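Local coordinates for N-acetyltransferase (Staphylococcus aureus subsp. aureus, PDB 4LUA), which probably transfers an acetyl group from acetyl-coenzyme A to an amine of an acceptor not yet identified, as expected of a GNAT-family N-acetyltransferase, at residues Thr24-Ser36 / Thr120-Tyr133. Sequence-based numbering, arbitrary orientation.
Sequences TVNEEFTQDSHYS and TSIVSNNIGAKVFY. With GOL (glycerol), chain B.
The ring of F29 turns its edge, at CE2 and CZ, onto one face of the F132 ring in a T-shaped pair, with centroids 4.7 Å apart and planes inclined by 64°. CE2 comes within 3.5 Å of F132 CD1, while C3 of a glycerol molecule lies over one face of the F29 ring. A129 O and Y133 CD2 lie at the edge of the F132 ring, in its plane. With CG anti to the backbone N (chi1 -176°), F29 reaches out to helix 127-135, where the methyl of A129 also packs against CE2. The Y133 ring is layered between F132 CE1 over one face and T120 CG2 over the other, and T30 CG2 approaches it obliquely.

Beside this apolar layer, the carboxamide of N126 divides its work. ND2 gives a bond of 3.0 Å to Q31 O, tilted from the amide plane, a weak one to F29 O and a straighter one to glycerol O3; OD1 caps the helix by accepting from A129 N at 3.0 Å. Glycerol, probably from the crystallisation liquor, donates from O3 to F29 O and from O2 to N126 OD1, and is also hydrogen-bonded to K96 NZ.

The backbones join through V123 N, which donates almost straight to T30 O (2.9 Å), and the CA of I122 touches the same oxygen. The T30 hydroxyl, set between its backbone N and carbonyl carbon (chi1 63°), donates to E28 OE1 at 2.6 Å; this carboxylate oxygen also takes T30 N, while OE2 receives N89 N. The type I turn E28-Q31 thus bridges strand 83-91, through F29 and N89, and strand 117-123, through T30 and V123. These lie in separate sheets, consistent with the neighbouring strands that part in GNAT enzymes, where acetyl-CoA usually binds.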
ATOM      1  N   THR A  24      12.277  -6.090  -6.955  1.00 34.86           N
ATOM      2  CA  THR A  24      12.502  -5.632  -8.332  1.00 30.16           C
ATOM      3  C   THR A  24      11.926  -4.220  -8.548  1.00 33.19           C
ATOM      4  O   THR A  24      12.545  -3.322  -9.127  1.00 33.63           O
ATOM      5  CB  THR A  24      11.908  -6.613  -9.344  1.00 36.15           C
ATOM      6  OG1 THR A  24      12.605  -7.867  -9.234  1.00 39.49           O
ATOM      7  CG2 THR A  24      12.098  -6.076 -10.746  1.00 40.04           C
ATOM      8  N   VAL A  25      10.736  -4.015  -8.021  1.00 26.96           N
ATOM      9  CA  VAL A  25      10.110  -2.696  -8.083  1.00 25.76           C
ATOM     10  C   VAL A  25      10.893  -1.636  -7.239  1.00 26.70           C
ATOM     11  O   VAL A  25      11.154  -0.501  -7.703  1.00 29.51           O
ATOM     12  CB  VAL A  25       8.674  -2.844  -7.662  1.00 25.77           C
ATOM     13  CG1 VAL A  25       8.005  -1.463  -7.524  1.00 26.69           C
ATOM     14  CG2 VAL A  25       8.007  -3.688  -8.721  1.00 29.84           C
ATOM     15  N   ASN A  26      11.235  -2.015  -6.017  1.00 27.70           N
ATOM     16  CA  ASN A  26      12.095  -1.273  -5.107  1.00 29.50           C
ATOM     17  C   ASN A  26      11.385  -0.031  -4.517  1.00 28.92           C
ATOM     18  O   ASN A  26      11.352   0.161  -3.294  1.00 27.83           O
ATOM     19  CB  ASN A  26      13.393  -0.861  -5.806  1.00 29.37           C
ATOM     20  CG  ASN A  26      14.421  -0.346  -4.837  1.00 46.52           C
ATOM     21  OD1 ASN A  26      15.132  -1.137  -4.214  1.00 53.76           O
ATOM     22  ND2 ASN A  26      14.497   0.991  -4.687  1.00 52.94           N
ATOM     23  N   GLU A  27      10.809   0.784  -5.389  1.00 24.79           N
ATOM     24  CA  GLU A  27      10.154   2.028  -4.980  1.00 23.01           C
ATOM     25  C   GLU A  27       8.711   1.744  -4.524  1.00 21.65           C
ATOM     26  O   GLU A  27       7.865   1.203  -5.277  1.00 22.13           O
ATOM     27  CB  GLU A  27      10.116   2.991  -6.171  1.00 22.03           C
ATOM     28  CG  GLU A  27       9.456   4.320  -5.902  1.00 22.85           C
ATOM     29  CD  GLU A  27       9.408   5.249  -7.129  1.00 25.50           C
ATOM     30  OE1 GLU A  27      10.190   5.031  -8.086  1.00 35.48           O
ATOM     31  OE2 GLU A  27       8.577   6.179  -7.088  1.00 27.07           O
ATOM     32  N   GLU A  28       8.411   2.135  -3.294  1.00 21.14           N
ATOM     33  CA  GLU A  28       7.032   2.039  -2.781  1.00 19.74           C
ATOM     34  C   GLU A  28       6.237   3.247  -3.285  1.00 17.69           C
ATOM     35  O   GLU A  28       6.757   4.360  -3.311  1.00 17.30           O
ATOM     36  CB  GLU A  28       7.083   2.043  -1.244  1.00 20.08           C
ATOM     37  CG  GLU A  28       5.925   1.348  -0.527  1.00 19.58           C
ATOM     38  CD  GLU A  28       4.756   2.261  -0.225  1.00 17.47           C
ATOM     39  OE1 GLU A  28       4.824   3.450  -0.492  1.00 16.38           O
ATOM     40  OE2 GLU A  28       3.740   1.724   0.304  1.00 18.18           O
ATOM     41  N   PHE A  29       4.983   3.001  -3.712  1.00 16.47           N
ATOM     42  CA  PHE A  29       4.226   4.043  -4.445  1.00 14.64           C
ATOM     43  C   PHE A  29       4.037   5.370  -3.691  1.00 13.65           C
ATOM     44  O   PHE A  29       3.949   6.417  -4.354  1.00 13.16           O
ATOM     45  CB  PHE A  29       2.838   3.412  -4.742  1.00 13.71           C
ATOM     46  CG  PHE A  29       1.936   4.296  -5.583  1.00 12.21           C
ATOM     47  CD1 PHE A  29       2.036   4.257  -6.958  1.00 17.84           C
ATOM     48  CD2 PHE A  29       0.997   5.107  -4.965  1.00 14.33           C
ATOM     49  CE1 PHE A  29       1.147   5.072  -7.761  1.00 16.44           C
ATOM     50  CE2 PHE A  29       0.152   5.921  -5.755  1.00 16.92           C
ATOM     51  CZ  PHE A  29       0.242   5.875  -7.115  1.00 14.83           C
ATOM     52  N   THR A  30       3.970   5.324  -2.365  1.00 13.43           N
ATOM     53  CA  THR A  30       3.786   6.558  -1.580  1.00 12.25           C
ATOM     54  C   THR A  30       5.050   7.084  -0.996  1.00 17.60           C
ATOM     55  O   THR A  30       4.996   8.099  -0.288  1.00 16.07           O
ATOM     56  CB  THR A  30       2.810   6.317  -0.385  1.00 12.79           C
ATOM     57  OG1 THR A  30       3.328   5.347   0.546  1.00 16.19           O
ATOM     58  CG2 THR A  30       1.472   5.781  -0.936  1.00 13.90           C
ATOM     59  N   GLN A  31       6.207   6.455  -1.266  1.00 15.19           N
ATOM     60  CA  GLN A  31       7.460   6.925  -0.680  1.00 16.42           C
ATOM     61  C   GLN A  31       8.321   7.607  -1.736  1.00 17.96           C
ATOM     62  O   GLN A  31       7.784   8.226  -2.667  1.00 17.24           O
ATOM     63  CB  GLN A  31       8.188   5.785   0.027  1.00 18.39           C
ATOM     64  CG  GLN A  31       7.284   5.227   1.108  1.00 18.14           C
ATOM     65  CD  GLN A  31       7.849   4.035   1.870  1.00 22.03           C
ATOM     66  OE1 GLN A  31       8.922   3.455   1.566  1.00 23.78           O
ATOM     67  NE2 GLN A  31       7.069   3.630   2.890  1.00 26.92           N
ATOM     68  N   ASP A  32       9.643   7.585  -1.599  1.00 18.43           N
ATOM     69  CA  ASP A  32      10.456   8.378  -2.506  1.00 18.72           C
ATOM     70  C   ASP A  32      11.074   7.520  -3.618  1.00 19.96           C
ATOM     71  O   ASP A  32      11.282   6.317  -3.471  1.00 21.94           O
ATOM     72  CB  ASP A  32      11.565   9.050  -1.662  1.00 19.81           C
ATOM     73  CG  ASP A  32      12.521   9.888  -2.487  1.00 22.50           C
ATOM     74  OD1 ASP A  32      12.104  11.019  -2.870  1.00 23.78           O
ATOM     75  OD2 ASP A  32      13.712   9.476  -2.720  1.00 23.13           O
ATOM     76  N   SER A  33      11.363   8.161  -4.743  1.00 19.74           N
ATOM     77  CA  SER A  33      11.935   7.490  -5.909  1.00 21.19           C
ATOM     78  C   SER A  33      13.289   6.865  -5.665  1.00 25.37           C
ATOM     79  O   SER A  33      13.665   5.869  -6.316  1.00 25.33           O
ATOM     80  CB  SER A  33      12.010   8.516  -7.065  1.00 20.58           C
ATOM     81  OG  SER A  33      12.945   9.535  -6.829  1.00 24.49           O
ATOM     82  N   HIS A  34      14.035   7.436  -4.735  1.00 23.67           N
ATOM     83  CA  HIS A  34      15.296   6.803  -4.363  1.00 25.82           C
ATOM     84  C   HIS A  34      15.244   6.152  -2.975  1.00 26.46           C
ATOM     85  O   HIS A  34      15.851   5.084  -2.770  1.00 32.48           O
ATOM     86  CB  HIS A  34      16.413   7.804  -4.386  1.00 26.65           C
ATOM     87  CG  HIS A  34      17.737   7.193  -4.037  1.00 28.91           C
ATOM     88  ND1 HIS A  34      18.411   7.522  -2.889  1.00 32.62           N
ATOM     89  CD2 HIS A  34      18.487   6.248  -4.659  1.00 30.45           C
ATOM     90  CE1 HIS A  34      19.538   6.830  -2.821  1.00 31.92           C
ATOM     91  NE2 HIS A  34      19.603   6.038  -3.878  1.00 37.24           N
ATOM     92  N   TYR A  35      14.556   6.798  -2.030  1.00 25.39           N
ATOM     93  CA  TYR A  35      14.458   6.237  -0.672  1.00 26.35           C
ATOM     94  C   TYR A  35      13.095   5.577  -0.458  1.00 24.63           C
ATOM     95  O   TYR A  35      12.085   6.251  -0.399  1.00 23.77           O
ATOM     96  CB  TYR A  35      14.664   7.310   0.375  1.00 26.64           C
ATOM     97  CG  TYR A  35      16.037   7.950   0.311  1.00 27.09           C
ATOM     98  CD1 TYR A  35      17.164   7.290   0.806  1.00 29.28           C
ATOM     99  CD2 TYR A  35      16.203   9.237  -0.230  1.00 28.94           C
ATOM    100  CE1 TYR A  35      18.400   7.896   0.776  1.00 30.63           C
ATOM    101  CE2 TYR A  35      17.445   9.839  -0.254  1.00 27.69           C
ATOM    102  CZ  TYR A  35      18.522   9.167   0.233  1.00 29.81           C
ATOM    103  OH  TYR A  35      19.769   9.754   0.212  1.00 31.28           O
ATOM    104  N   SER A  36      13.089   4.245  -0.379  1.00 25.70           N
ATOM    105  CA  SER A  36      11.883   3.453  -0.040  1.00 24.90           C
ATOM    106  C   SER A  36      12.314   2.366   0.916  1.00 26.65           C
ATOM    107  O   SER A  36      13.451   1.887   0.882  1.00 29.75           O
ATOM    108  CB  SER A  36      11.189   2.788  -1.266  1.00 24.28           C
ATOM    109  OG  SER A  36      10.451   3.751  -1.968  1.00 25.04           O
ATOM    110  N   THR A 120      -3.878   6.345   4.750  1.00 13.95           N
ATOM    111  CA  THR A 120      -2.658   6.108   3.994  1.00 12.18           C
ATOM    112  C   THR A 120      -1.717   7.278   4.287  1.00 13.07           C
ATOM    113  O   THR A 120      -2.142   8.415   4.576  1.00 13.16           O
ATOM    114  CB  THR A 120      -2.983   6.013   2.438  1.00 14.85           C
ATOM    115  OG1 THR A 120      -1.862   5.429   1.756  1.00 23.21           O
ATOM    116  CG2 THR A 120      -3.339   7.389   1.805  1.00 16.83           C
ATOM    117  N   SER A 121      -0.399   7.022   4.237  1.00 13.68           N
ATOM    118  CA  SER A 121       0.615   8.048   4.472  1.00 13.75           C
ATOM    119  C   SER A 121       1.437   8.221   3.195  1.00 14.71           C
ATOM    120  O   SER A 121       1.686   7.239   2.473  1.00 14.22           O
ATOM    121  CB  SER A 121       1.565   7.687   5.667  1.00 15.26           C
ATOM    122  OG  SER A 121       2.107   6.377   5.377  1.00 18.80           O
ATOM    123  N   ILE A 122       1.792   9.480   2.903  1.00 12.72           N
ATOM    124  CA  ILE A 122       2.479   9.761   1.596  1.00 11.09           C
ATOM    125  C   ILE A 122       3.613  10.713   1.908  1.00 13.36           C
ATOM    126  O   ILE A 122       3.436  11.776   2.557  1.00 14.38           O
ATOM    127  CB  ILE A 122       1.486  10.430   0.601  1.00 12.01           C
ATOM    128  CG1 ILE A 122       0.246   9.539   0.414  1.00 14.40           C
ATOM    129  CG2 ILE A 122       2.182  10.664  -0.779  1.00 14.94           C
ATOM    130  CD1 ILE A 122      -0.808  10.184  -0.539  1.00 15.80           C
ATOM    131  N   VAL A 123       4.828  10.409   1.420  1.00 13.48           N
ATOM    132  CA  VAL A 123       5.905  11.350   1.649  1.00 14.85           C
ATOM    133  C   VAL A 123       5.567  12.720   1.074  1.00 14.63           C
ATOM    134  O   VAL A 123       4.919  12.845   0.009  1.00 16.15           O
ATOM    135  CB  VAL A 123       7.199  10.806   1.024  1.00 18.61           C
ATOM    136  CG1 VAL A 123       8.269  11.887   0.925  1.00 25.21           C
ATOM    137  CG2 VAL A 123       7.687   9.583   1.872  1.00 17.90           C
ATOM    138  N   SER A 124       5.973  13.750   1.784  1.00 15.53           N
ATOM    139  CA  SER A 124       5.356  15.051   1.537  1.00 16.47           C
ATOM    140  C   SER A 124       5.494  15.703   0.183  1.00 15.60           C
ATOM    141  O   SER A 124       4.635  16.515  -0.165  1.00 23.30           O
ATOM    142  CB  SER A 124       5.706  16.018   2.647  1.00 23.05           C
ATOM    143  OG  SER A 124       7.066  16.334   2.556  1.00 25.69           O
ATOM    144  N   ASN A 125       6.539  15.378  -0.582  1.00 17.68           N
ATOM    145  CA  ASN A 125       6.618  16.017  -1.902  1.00 16.99           C
ATOM    146  C   ASN A 125       6.169  15.053  -2.998  1.00 16.80           C
ATOM    147  O   ASN A 125       6.251  15.417  -4.184  1.00 17.09           O
ATOM    148  CB  ASN A 125       8.044  16.482  -2.145  1.00 18.76           C
ATOM    149  CG  ASN A 125       9.039  15.320  -2.086  1.00 24.22           C
ATOM    150  OD1 ASN A 125       8.773  14.257  -1.478  1.00 28.69           O
ATOM    151  ND2 ASN A 125      10.216  15.529  -2.706  1.00 30.17           N
ATOM    152  N   ASN A 126       5.614  13.897  -2.629  1.00 14.32           N
ATOM    153  CA  ASN A 126       5.095  12.954  -3.634  1.00 12.66           C
ATOM    154  C   ASN A 126       3.670  13.364  -4.052  1.00 15.39           C
ATOM    155  O   ASN A 126       2.665  12.730  -3.677  1.00 14.27           O
ATOM    156  CB  ASN A 126       5.158  11.504  -3.136  1.00 12.35           C
ATOM    157  CG  ASN A 126       4.898  10.507  -4.215  1.00 13.02           C
ATOM    158  OD1 ASN A 126       4.298  10.827  -5.289  1.00 13.83           O
ATOM    159  ND2 ASN A 126       5.282   9.252  -3.945  1.00 13.68           N
ATOM    160  N   ILE A 127       3.594  14.410  -4.889  1.00 14.49           N
ATOM    161  CA  ILE A 127       2.273  14.925  -5.307  1.00 13.85           C
ATOM    162  C   ILE A 127       1.600  13.963  -6.258  1.00 14.67           C
ATOM    163  O   ILE A 127       0.349  13.906  -6.310  1.00 13.65           O
ATOM    164  CB  ILE A 127       2.420  16.336  -5.891  1.00 15.34           C
ATOM    165  CG1 ILE A 127       1.069  17.011  -6.245  1.00 17.73           C
ATOM    166  CG2 ILE A 127       3.252  16.279  -7.210  1.00 15.97           C
ATOM    167  CD1 ILE A 127       0.270  17.280  -4.995  1.00 18.52           C
ATOM    168  N   GLY A 128       2.363  13.152  -7.017  1.00 13.18           N
ATOM    169  CA  GLY A 128       1.724  12.156  -7.850  1.00 13.16           C
ATOM    170  C   GLY A 128       0.840  11.216  -7.031  1.00 12.75           C
ATOM    171  O   GLY A 128      -0.312  10.880  -7.406  1.00 13.01           O
ATOM    172  N   ALA A 129       1.415  10.715  -5.913  1.00 11.23           N
ATOM    173  CA  ALA A 129       0.656   9.778  -5.092  1.00 12.16           C
ATOM    174  C   ALA A 129      -0.499  10.499  -4.387  1.00 12.65           C
ATOM    175  O   ALA A 129      -1.613   9.900  -4.237  1.00 12.77           O
ATOM    176  CB  ALA A 129       1.598   9.113  -4.048  1.00 12.70           C
ATOM    177  N   LYS A 130      -0.286  11.749  -3.946  1.00 11.76           N
ATOM    178  CA  LYS A 130      -1.368  12.468  -3.253  1.00 12.17           C
ATOM    179  C   LYS A 130      -2.544  12.723  -4.216  1.00 14.43           C
ATOM    180  O   LYS A 130      -3.709  12.489  -3.855  1.00 14.44           O
ATOM    181  CB  LYS A 130      -0.828  13.798  -2.675  1.00 14.60           C
ATOM    182  CG  LYS A 130      -1.769  14.445  -1.635  1.00 23.40           C
ATOM    183  CD  LYS A 130      -1.082  15.608  -0.868  1.00 29.32           C
ATOM    184  CE  LYS A 130      -1.682  16.973  -1.259  1.00 45.16           C
ATOM    185  NZ  LYS A 130      -0.627  18.076  -1.137  1.00 49.99           N
ATOM    186  N   VAL A 131      -2.266  13.168  -5.460  1.00 13.07           N
ATOM    187  CA  VAL A 131      -3.342  13.372  -6.425  1.00 14.01           C
ATOM    188  C   VAL A 131      -4.067  12.072  -6.798  1.00 13.65           C
ATOM    189  O   VAL A 131      -5.296  12.049  -6.944  1.00 14.65           O
ATOM    190  CB  VAL A 131      -2.783  14.087  -7.687  1.00 14.94           C
ATOM    191  CG1 VAL A 131      -3.785  14.010  -8.857  1.00 16.72           C
ATOM    192  CG2 VAL A 131      -2.484  15.537  -7.311  1.00 16.18           C
ATOM    193  N   PHE A 132      -3.289  10.982  -6.903  1.00 12.73           N
ATOM    194  CA  PHE A 132      -3.868   9.677  -7.185  1.00 14.58           C
ATOM    195  C   PHE A 132      -4.890   9.321  -6.070  1.00 12.94           C
ATOM    196  O   PHE A 132      -6.026   8.907  -6.359  1.00 14.60           O
ATOM    197  CB  PHE A 132      -2.712   8.665  -7.254  1.00 14.36           C
ATOM    198  CG  PHE A 132      -3.143   7.241  -7.130  1.00 11.55           C
ATOM    199  CD1 PHE A 132      -3.233   6.621  -5.847  1.00 13.76           C
ATOM    200  CD2 PHE A 132      -3.412   6.488  -8.277  1.00 16.83           C
ATOM    201  CE1 PHE A 132      -3.651   5.252  -5.774  1.00 12.65           C
ATOM    202  CE2 PHE A 132      -3.754   5.121  -8.167  1.00 18.99           C
ATOM    203  CZ  PHE A 132      -3.913   4.545  -6.929  1.00 14.38           C
ATOM    204  N   TYR A 133      -4.483   9.506  -4.814  1.00 14.31           N
ATOM    205  CA  TYR A 133      -5.399   9.141  -3.731  1.00 14.40           C
ATOM    206  C   TYR A 133      -6.560  10.070  -3.602  1.00 15.77           C
ATOM    207  O   TYR A 133      -7.691   9.649  -3.287  1.00 14.41           O
ATOM    208  CB  TYR A 133      -4.637   9.119  -2.387  1.00 11.85           C
ATOM    209  CG  TYR A 133      -4.125   7.728  -2.070  1.00 11.97           C
ATOM    210  CD1 TYR A 133      -5.011   6.802  -1.548  1.00 14.58           C
ATOM    211  CD2 TYR A 133      -2.777   7.377  -2.212  1.00 12.95           C
ATOM    212  CE1 TYR A 133      -4.601   5.520  -1.209  1.00 13.16           C
ATOM    213  CE2 TYR A 133      -2.364   6.086  -1.863  1.00 13.99           C
ATOM    214  CZ  TYR A 133      -3.304   5.213  -1.345  1.00 16.14           C
ATOM    215  OH  TYR A 133      -2.887   3.959  -0.944  1.00 19.70           O
TER
HETATM  216  C1  GOL B 201       2.614   8.741  -9.175  0.83 22.87           C
HETATM  217  O1  GOL B 201       2.730   9.681 -10.283  0.83 17.25           O
HETATM  218  C2  GOL B 201       3.943   8.640  -8.405  0.83 19.32           C
HETATM  219  O2  GOL B 201       4.340   9.939  -7.939  0.83 12.83           O
HETATM  220  C3  GOL B 201       3.826   7.590  -7.251  0.83 17.61           C
HETATM  221  O3  GOL B 201       5.106   7.449  -6.653  0.83 16.41           O
HETATM  222  O   HOH W   1       4.741   5.445   3.818  1.00 36.50           O
HETATM  223  O   HOH W   2      12.619  13.649  -2.135  1.00 36.30           O